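Local coordinates for protein putative isomerase YbhH (Escherichia coli, PDB 6OTV) that is a putative isomerase of the PrpF family, probably sharing the diaminopimelate epimerase-like fold, with no specific reaction firmly assigned, at residues T13-L24 and L56-S64; G99-N107 and V134-Y143. All coordinates share one frame; numbering follows the deposited sequence.

Interaction 1. Residues T13-L24 and L56-S64; sequences TSRGAFLLAEHL and LTSKVAIIS. With EDO (1,2-ethanediol), chain L.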
loop_
_atom_site.group_PDB
_atom_site.type_symbol
_atom_site.label_atom_id
_atom_site.label_comp_id
_atom_site.label_asym_id
_atom_site.label_seq_id
_atom_site.Cartn_x
_atom_site.Cartn_y
_atom_site.Cartn_z
ATOM N N THR A 13 16.639 -11.869 16.107
ATOM C CA THR A 13 17.869 -12.587 16.414
ATOM C C THR A 13 19.103 -11.897 15.846
ATOM O O THR A 13 20.154 -12.532 15.706
ATOM C CB THR A 13 17.788 -14.021 15.891
ATOM O OG1 THR A 13 17.607 -13.999 14.468
ATOM C CG2 THR A 13 16.627 -14.751 16.531
ATOM N N SER A 14 18.995 -10.617 15.507
ATOM C CA SER A 14 20.096 -9.844 14.956
ATOM C C SER A 14 20.287 -8.586 15.787
ATOM O O SER A 14 19.420 -8.197 16.574
ATOM C CB SER A 14 19.847 -9.479 13.485
ATOM O OG SER A 14 19.842 -10.635 12.667
ATOM N N ARG A 15 21.434 -7.939 15.590
ATOM C CA ARG A 15 21.773 -6.714 16.300
ATOM C C ARG A 15 22.625 -5.838 15.393
ATOM O O ARG A 15 23.421 -6.341 14.596
ATOM C CB ARG A 15 22.522 -7.023 17.599
ATOM C CG ARG A 15 22.678 -5.852 18.548
ATOM C CD ARG A 15 23.595 -6.247 19.690
ATOM N NE ARG A 15 24.987 -6.289 19.254
ATOM C CZ ARG A 15 25.925 -7.047 19.813
ATOM N NH1 ARG A 15 25.623 -7.848 20.826
ATOM N NH2 ARG A 15 27.165 -7.012 19.347
ATOM N N GLY A 16 22.455 -4.527 15.516
ATOM C CA GLY A 16 23.271 -3.622 14.729
ATOM C C GLY A 16 22.871 -2.177 14.937
ATOM O O GLY A 16 22.091 -1.845 15.834
ATOM N N ALA A 17 23.429 -1.317 14.089
ATOM C CA ALA A 17 23.191 0.116 14.181
ATOM C C ALA A 17 21.928 0.504 13.431
ATOM O O ALA A 17 21.669 0.022 12.323
ATOM C CB ALA A 17 24.368 0.911 13.619
ATOM N N PHE A 18 21.150 1.386 14.047
ATOM C CA PHE A 18 20.002 2.021 13.418
ATOM C C PHE A 18 20.328 3.500 13.247
ATOM O O PHE A 18 20.616 4.196 14.228
ATOM C CB PHE A 18 18.736 1.806 14.248
ATOM C CG PHE A 18 18.152 0.420 14.110
ATOM C CD1 PHE A 18 18.791 -0.676 14.666
ATOM C CD2 PHE A 18 16.967 0.217 13.417
ATOM C CE1 PHE A 18 18.263 -1.951 14.534
ATOM C CE2 PHE A 18 16.430 -1.053 13.283
ATOM C CZ PHE A 18 17.080 -2.139 13.841
ATOM N N LEU A 19 20.307 3.966 12.001
ATOM C CA LEU A 19 20.773 5.294 11.640
ATOM C C LEU A 19 19.698 6.022 10.850
ATOM O O LEU A 19 18.913 5.406 10.124
ATOM C CB LEU A 19 22.059 5.222 10.802
ATOM C CG LEU A 19 23.227 4.437 11.404
ATOM C CD1 LEU A 19 24.311 4.201 10.364
ATOM C CD2 LEU A 19 23.790 5.171 12.613
ATOM N N LEU A 20 19.669 7.342 11.000
ATOM C CA LEU A 20 18.847 8.198 10.158
ATOM C C LEU A 20 19.621 8.554 8.898
ATOM O O LEU A 20 20.804 8.900 8.960
ATOM C CB LEU A 20 18.445 9.473 10.899
ATOM C CG LEU A 20 17.497 9.318 12.086
ATOM C CD1 LEU A 20 17.403 10.629 12.847
ATOM C CD2 LEU A 20 16.124 8.878 11.609
ATOM N N ALA A 21 18.945 8.471 7.750
ATOM C CA ALA A 21 19.601 8.769 6.481
ATOM C C ALA A 21 20.111 10.202 6.412
ATOM O O ALA A 21 21.036 10.479 5.640
ATOM C CB ALA A 21 18.646 8.488 5.320
ATOM N N GLU A 22 19.533 11.114 7.203
ATOM C CA GLU A 22 20.032 12.486 7.263
ATOM C C GLU A 22 21.517 12.530 7.591
ATOM O O GLU A 22 22.249 13.385 7.081
ATOM C CB GLU A 22 19.265 13.284 8.318
ATOM C CG GLU A 22 17.921 13.813 7.903
ATOM C CD GLU A 22 17.198 14.460 9.068
ATOM O OE1 GLU A 22 17.679 14.316 10.214
ATOM O OE2 GLU A 22 16.155 15.112 8.842
ATOM N N HIS A 23 21.975 11.628 8.454
ATOM C CA HIS A 23 23.311 11.699 9.026
ATOM C C HIS A 23 24.362 10.995 8.181
ATOM O O HIS A 23 25.499 10.836 8.635
ATOM C CB HIS A 23 23.291 11.119 10.440
ATOM C CG HIS A 23 22.368 11.846 11.367
ATOM N ND1 HIS A 23 21.699 11.220 12.398
ATOM C CD2 HIS A 23 22.002 13.149 11.418
ATOM C CE1 HIS A 23 20.960 12.106 13.042
ATOM N NE2 HIS A 23 21.127 13.284 12.469
ATOM N N LEU A 24 24.016 10.584 6.965
ATOM C CA LEU A 24 24.932 9.882 6.084
ATOM C C LEU A 24 25.071 10.631 4.763
ATOM O O LEU A 24 24.124 11.284 4.313
ATOM C CB LEU A 24 24.447 8.450 5.816
ATOM C CG LEU A 24 24.548 7.480 6.996
ATOM C CD1 LEU A 24 23.781 6.197 6.717
ATOM C CD2 LEU A 24 26.007 7.171 7.299
ATOM N N LEU A 56 25.388 -11.890 12.368
ATOM C CA LEU A 56 24.149 -11.556 13.056
ATOM C C LEU A 56 24.249 -10.259 13.848
ATOM O O LEU A 56 23.221 -9.625 14.105
ATOM C CB LEU A 56 23.746 -12.705 13.982
ATOM C CG LEU A 56 23.317 -13.993 13.274
ATOM C CD1 LEU A 56 22.921 -15.053 14.284
ATOM C CD2 LEU A 56 22.171 -13.722 12.306
ATOM N N THR A 57 25.458 -9.846 14.231
ATOM C CA THR A 57 25.663 -8.656 15.046
ATOM C C THR A 57 26.498 -7.610 14.312
ATOM O O THR A 57 27.201 -6.813 14.937
ATOM C CB THR A 57 26.316 -9.023 16.377
ATOM O OG1 THR A 57 27.564 -9.679 16.125
ATOM C CG2 THR A 57 25.414 -9.958 17.179
ATOM N N SER A 58 26.424 -7.603 12.986
ATOM C CA SER A 58 27.184 -6.675 12.156
ATOM C C SER A 58 26.295 -6.154 11.031
ATOM O O SER A 58 26.651 -6.187 9.853
ATOM C CB SER A 58 28.442 -7.348 11.610
ATOM O OG SER A 58 29.252 -6.421 10.906
ATOM N N LYS A 59 25.116 -5.659 11.399
ATOM C CA LYS A 59 24.118 -5.205 10.446
ATOM C C LYS A 59 23.809 -3.730 10.670
ATOM O O LYS A 59 24.077 -3.172 11.737
ATOM C CB LYS A 59 22.833 -6.037 10.560
ATOM C CG LYS A 59 23.028 -7.539 10.345
ATOM C CD LYS A 59 21.696 -8.276 10.431
ATOM C CE LYS A 59 21.856 -9.780 10.257
ATOM N NZ LYS A 59 22.292 -10.129 8.881
ATOM N N VAL A 60 23.246 -3.098 9.641
ATOM C CA VAL A 60 22.873 -1.687 9.689
ATOM C C VAL A 60 21.480 -1.528 9.093
ATOM O O VAL A 60 21.150 -2.157 8.081
ATOM C CB VAL A 60 23.888 -0.795 8.935
ATOM C CG1 VAL A 60 23.451 0.660 8.969
ATOM C CG2 VAL A 60 25.287 -0.943 9.522
ATOM N N ALA A 61 20.665 -0.684 9.723
ATOM C CA ALA A 61 19.376 -0.263 9.187
ATOM C C ALA A 61 19.389 1.252 9.050
ATOM O O ALA A 61 19.604 1.965 10.037
ATOM C CB ALA A 61 18.225 -0.712 10.089
ATOM N N ILE A 62 19.163 1.742 7.835
ATOM C CA ILE A 62 19.143 3.173 7.551
ATOM C C ILE A 62 17.689 3.577 7.336
ATOM O O ILE A 62 17.046 3.138 6.373
ATOM C CB ILE A 62 20.016 3.526 6.340
ATOM C CG1 ILE A 62 21.457 3.059 6.579
ATOM C CG2 ILE A 62 19.960 5.024 6.065
ATOM C CD1 ILE A 62 22.350 3.140 5.348
ATOM N N ILE A 63 17.169 4.414 8.232
ATOM C CA ILE A 63 15.745 4.727 8.304
ATOM C C ILE A 63 15.529 6.185 7.920
ATOM O O ILE A 63 16.323 7.060 8.287
ATOM C CB ILE A 63 15.180 4.449 9.711
ATOM C CG1 ILE A 63 15.688 3.106 10.253
ATOM C CG2 ILE A 63 13.663 4.495 9.696
ATOM C CD1 ILE A 63 15.338 1.918 9.395
ATOM N N SER A 64 14.440 6.444 7.199
ATOM C CA SER A 64 14.069 7.798 6.811
ATOM C C SER A 64 12.577 7.825 6.513
ATOM O O SER A 64 11.936 6.783 6.359
ATOM C CB SER A 64 14.864 8.271 5.593
ATOM O OG SER A 64 14.418 7.617 4.417
HETATM C C1 EDO L . 14.484 11.816 8.206
HETATM O O1 EDO L . 13.747 11.252 7.114
HETATM C C2 EDO L . 15.740 10.992 8.467
HETATM O O2 EDO L . 16.552 10.955 7.287
HETATM O O HOH W 1 26.357 -4.893 17.125
#
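Leu-56 O opens the contact, taking the N-H of Arg-15 at 2.9 Å from Arg-15 N. At Thr-57 the arginine chain runs out extended and bends at chi3 (75°), setting one face of its guanidinium over the methyl, with Thr-57 CG2 3.9 Å from the Arg-15 plane. A water at the edge of that group ties Arg-15 NE to Thr-57 O. Ser-58 OG is hydrogen-bonded to Val-80 O and Glu-46, and regular pairing begins at Lys-59, whose O accepts Ala-17 N. The lysine's aliphatic part runs past Ser-14, Lys-59 CE 3.3 Å from Ser-14 OG, and its NZ goes on to Gln-79. Val-60 CG1 meets Leu-19 CD1 at 3.9 Å, on the face covered by helix 28-39. Ala-61 is gripped by Ala-17 O and Leu-19 N, and its CB makes a CH-pi contact over the Phe-18 ring, 3.9 Å from the centroid. Ile-62 CD1 reaches Leu-24 CD1 at 3.6 Å, and its CG2 touches Ala-21 CB. Ile-63 N gives Leu-19 O a 2.8 Å bond, and Ile-63 O takes Ala-21 N. Ser-64 CB packs on Ala-21 CB, beside an ethanediol, probably from the crystallisation liquor, that takes a weak hydrogen bond from Glu-22 N. This ladder is the parallel strand pair of a beta-alpha-beta unit, helix 28-39 on one face and helix 94-106 on the other.

Interaction 2. Residues G99-N107 and V134-Y143; sequences GVGAFAIEN and VQTPNGVVEY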
loop_
_atom_site.group_PDB
_atom_site.type_symbol
_atom_site.label_atom_id
_atom_site.label_comp_id
_atom_site.label_asym_id
_atom_site.label_seq_id
_atom_site.Cartn_x
_atom_site.Cartn_y
_atom_site.Cartn_z
ATOM N N GLY A 99 13.055 -3.841 14.344
ATOM C CA GLY A 99 13.334 -2.616 15.067
ATOM C C GLY A 99 12.959 -1.332 14.362
ATOM O O GLY A 99 12.973 -0.268 14.988
ATOM N N VAL A 100 12.598 -1.407 13.079
ATOM C CA VAL A 100 12.396 -0.194 12.289
ATOM C C VAL A 100 11.240 0.628 12.847
ATOM O O VAL A 100 11.356 1.848 13.033
ATOM C CB VAL A 100 12.173 -0.550 10.808
ATOM C CG1 VAL A 100 11.767 0.686 10.015
ATOM C CG2 VAL A 100 13.434 -1.171 10.219
ATOM N N GLY A 101 10.109 -0.025 13.127
ATOM C CA GLY A 101 8.927 0.704 13.565
ATOM C C GLY A 101 9.140 1.436 14.875
ATOM O O GLY A 101 8.794 2.614 15.007
ATOM N N ALA A 102 9.711 0.746 15.866
ATOM C CA ALA A 102 9.976 1.381 17.152
ATOM C C ALA A 102 10.996 2.502 17.013
ATOM O O ALA A 102 10.893 3.535 17.686
ATOM C CB ALA A 102 10.457 0.340 18.165
ATOM N N PHE A 103 11.992 2.316 16.146
ATOM C CA PHE A 103 12.984 3.362 15.931
ATOM C C PHE A 103 12.356 4.587 15.276
ATOM O O PHE A 103 12.691 5.725 15.623
ATOM C CB PHE A 103 14.135 2.820 15.082
ATOM C CG PHE A 103 15.216 3.826 14.807
ATOM C CD1 PHE A 103 16.235 4.036 15.724
ATOM C CD2 PHE A 103 15.221 4.554 13.628
ATOM C CE1 PHE A 103 17.237 4.962 15.472
ATOM C CE2 PHE A 103 16.220 5.481 13.370
ATOM C CZ PHE A 103 17.229 5.682 14.294
ATOM N N ALA A 104 11.439 4.372 14.330
ATOM C CA ALA A 104 10.799 5.496 13.655
ATOM C C ALA A 104 9.942 6.305 14.620
ATOM O O ALA A 104 9.882 7.536 14.524
ATOM C CB ALA A 104 9.960 4.994 12.482
ATOM N N ILE A 105 9.280 5.632 15.562
ATOM C CA ILE A 105 8.443 6.338 16.527
ATOM C C ILE A 105 9.302 7.125 17.510
ATOM O O ILE A 105 9.009 8.287 17.816
ATOM C CB ILE A 105 7.514 5.345 17.248
ATOM C CG1 ILE A 105 6.586 4.661 16.240
ATOM C CG2 ILE A 105 6.708 6.056 18.323
ATOM C CD1 ILE A 105 5.894 3.427 16.776
ATOM N N GLU A 106 10.379 6.516 18.014
ATOM C CA GLU A 106 11.228 7.213 18.974
ATOM C C GLU A 106 11.936 8.417 18.365
ATOM O O GLU A 106 12.304 9.339 19.101
ATOM C CB GLU A 106 12.261 6.253 19.569
ATOM C CG GLU A 106 11.668 5.165 20.450
ATOM C CD GLU A 106 12.700 4.543 21.368
ATOM O OE1 GLU A 106 13.245 5.266 22.227
ATOM O OE2 GLU A 106 12.981 3.335 21.225
ATOM N N ASN A 107 12.130 8.438 17.045
ATOM C CA ASN A 107 12.826 9.531 16.375
ATOM C C ASN A 107 11.875 10.462 15.629
ATOM O O ASN A 107 12.316 11.231 14.768
ATOM C CB ASN A 107 13.889 8.977 15.424
ATOM C CG ASN A 107 15.031 8.296 16.158
ATOM O OD1 ASN A 107 16.022 8.935 16.513
ATOM N ND2 ASN A 107 14.897 6.993 16.391
ATOM N N VAL A 134 3.508 -1.884 16.482
ATOM C CA VAL A 134 4.374 -1.654 17.629
ATOM C C VAL A 134 3.512 -1.429 18.863
ATOM O O VAL A 134 2.548 -0.655 18.824
ATOM C CB VAL A 134 5.301 -0.452 17.385
ATOM C CG1 VAL A 134 6.173 -0.193 18.603
ATOM C CG2 VAL A 134 6.146 -0.680 16.134
ATOM N N GLN A 135 3.856 -2.106 19.954
ATOM C CA GLN A 135 3.215 -1.862 21.242
ATOM C C GLN A 135 3.557 -0.451 21.705
ATOM O O GLN A 135 4.718 -0.149 22.005
ATOM C CB GLN A 135 3.673 -2.899 22.263
ATOM C CG GLN A 135 3.361 -4.333 21.876
ATOM C CD GLN A 135 1.873 -4.593 21.777
ATOM O OE1 GLN A 135 1.080 -4.016 22.521
ATOM N NE2 GLN A 135 1.483 -5.459 20.849
ATOM N N THR A 136 2.555 0.421 21.754
ATOM C CA THR A 136 2.732 1.804 22.202
ATOM C C THR A 136 1.628 2.169 23.188
ATOM O O THR A 136 0.724 2.949 22.867
ATOM C CB THR A 136 2.744 2.767 21.013
ATOM O OG1 THR A 136 1.610 2.510 20.173
ATOM C CG2 THR A 136 4.026 2.606 20.201
ATOM N N PRO A 137 1.672 1.622 24.403
ATOM C CA PRO A 137 0.695 2.033 25.419
ATOM C C PRO A 137 0.890 3.496 25.792
ATOM O O PRO A 137 1.994 3.923 26.139
ATOM C CB PRO A 137 0.988 1.097 26.599
ATOM C CG PRO A 137 2.391 0.641 26.386
ATOM C CD PRO A 137 2.577 0.573 24.903
ATOM N N ASN A 138 -0.196 4.265 25.695
ATOM C CA ASN A 138 -0.186 5.705 25.963
ATOM C C ASN A 138 0.776 6.449 25.041
ATOM O O ASN A 138 1.330 7.486 25.414
ATOM C CB ASN A 138 0.144 5.998 27.430
ATOM C CG ASN A 138 -0.914 5.470 28.379
ATOM O OD1 ASN A 138 -2.111 5.568 28.110
ATOM N ND2 ASN A 138 -0.475 4.899 29.496
ATOM N N GLY A 139 0.984 5.926 23.833
ATOM C CA GLY A 139 1.815 6.597 22.854
ATOM C C GLY A 139 3.306 6.486 23.074
ATOM O O GLY A 139 4.065 7.251 22.473
ATOM N N VAL A 140 3.754 5.554 23.912
ATOM C CA VAL A 140 5.169 5.376 24.216
ATOM C C VAL A 140 5.572 3.959 23.834
ATOM O O VAL A 140 4.906 2.993 24.229
ATOM C CB VAL A 140 5.468 5.647 25.701
ATOM C CG1 VAL A 140 6.938 5.381 26.008
ATOM C CG2 VAL A 140 5.085 7.074 26.066
ATOM N N VAL A 141 6.658 3.840 23.067
ATOM C CA VAL A 141 7.135 2.533 22.635
ATOM C C VAL A 141 7.447 1.675 23.852
ATOM O O VAL A 141 8.119 2.117 24.792
ATOM C CB VAL A 141 8.363 2.689 21.726
ATOM C CG1 VAL A 141 9.033 1.338 21.491
ATOM C CG2 VAL A 141 7.962 3.322 20.407
ATOM N N GLU A 142 6.943 0.447 23.844
ATOM C CA GLU A 142 7.136 -0.499 24.934
ATOM C C GLU A 142 7.993 -1.651 24.432
ATOM O O GLU A 142 7.656 -2.289 23.427
ATOM C CB GLU A 142 5.793 -1.012 25.455
ATOM C CG GLU A 142 5.918 -2.058 26.544
ATOM C CD GLU A 142 6.520 -1.497 27.814
ATOM O OE1 GLU A 142 5.796 -0.810 28.564
ATOM O OE2 GLU A 142 7.724 -1.733 28.057
ATOM N N TYR A 143 9.099 -1.915 25.128
ATOM C CA TYR A 143 9.967 -3.036 24.797
ATOM C C TYR A 143 9.775 -4.234 25.714
ATOM O O TYR A 143 10.101 -5.357 25.311
ATOM C CB TYR A 143 11.435 -2.598 24.836
ATOM C CG TYR A 143 11.777 -1.592 23.763
ATOM C CD1 TYR A 143 11.798 -1.963 22.422
ATOM C CD2 TYR A 143 12.069 -0.275 24.085
ATOM C CE1 TYR A 143 12.105 -1.050 21.433
ATOM C CE2 TYR A 143 12.380 0.647 23.102
ATOM C CZ TYR A 143 12.396 0.252 21.777
ATOM O OH TYR A 143 12.701 1.161 20.794
#
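Ile-105 points its CD1 methyl at both Val-134 and Thr-136, tip to tip: Ile-105 CD1 is 4.0 Å from Val-134 CB, and Thr-136 offers CG2. The isoleucine's other branch, CG2, lies anti to the backbone N, and that turns it onto Val-141, with Ile-105 CG2 to Val-141 CG2 at 3.7 Å. One turn back on the helix, Ala-102 CB sits 3.8 Å from Val-141 CG1, and Val-134 CG2 comes up to the backbone at Gly-101 and Ala-102. This is the tight part, with apolar side-chain groups throughout and Thr-136 OG1 bonded instead to Thr-117 and Thr-113. It sets helix 94-106 against the end of strand 129-135 and the loop beyond, an arrangement consistent with the diaminopimelate epimerase-like fold, where curled strands wrap a helix. The looser side is the border of the contact, where Tyr-143 brings its ring over Val-141 CG1 and past Ala-102 CB, which is 3.9 Å from Tyr-143 CE1. Glu-106 arrives near the ring plane, but its OE2 is modelled implausibly close to the tyrosine hydroxyl, and that approach is doubtful. Glu-106 OE1 forms a salt bridge with Lys-341, while ethanediol and acetate, probably from the crystallisation liquor, lie beside the tyrosine.

From the N terminus, strand 14-20 comes first; the chain then runs through helix 28-39 and returns as strand 59-65, where interaction 1 closes that loop. Only afterwards does helix 94-106 begin, and the hairpin of strands 116-123 and 129-135 carries the chain back to it in interaction 2. The two loops therefore follow in series, neither crossing nor nesting. They meet in space even so, their centres about 16 Å apart: Phe-18 packs against Gly-99 and Phe-103, and Ile-63 against Val-100 and Phe-103. Helix 94-106 thus lies between the parallel pair of 13-24 and 56-64 and the strand end and loop of 134-143.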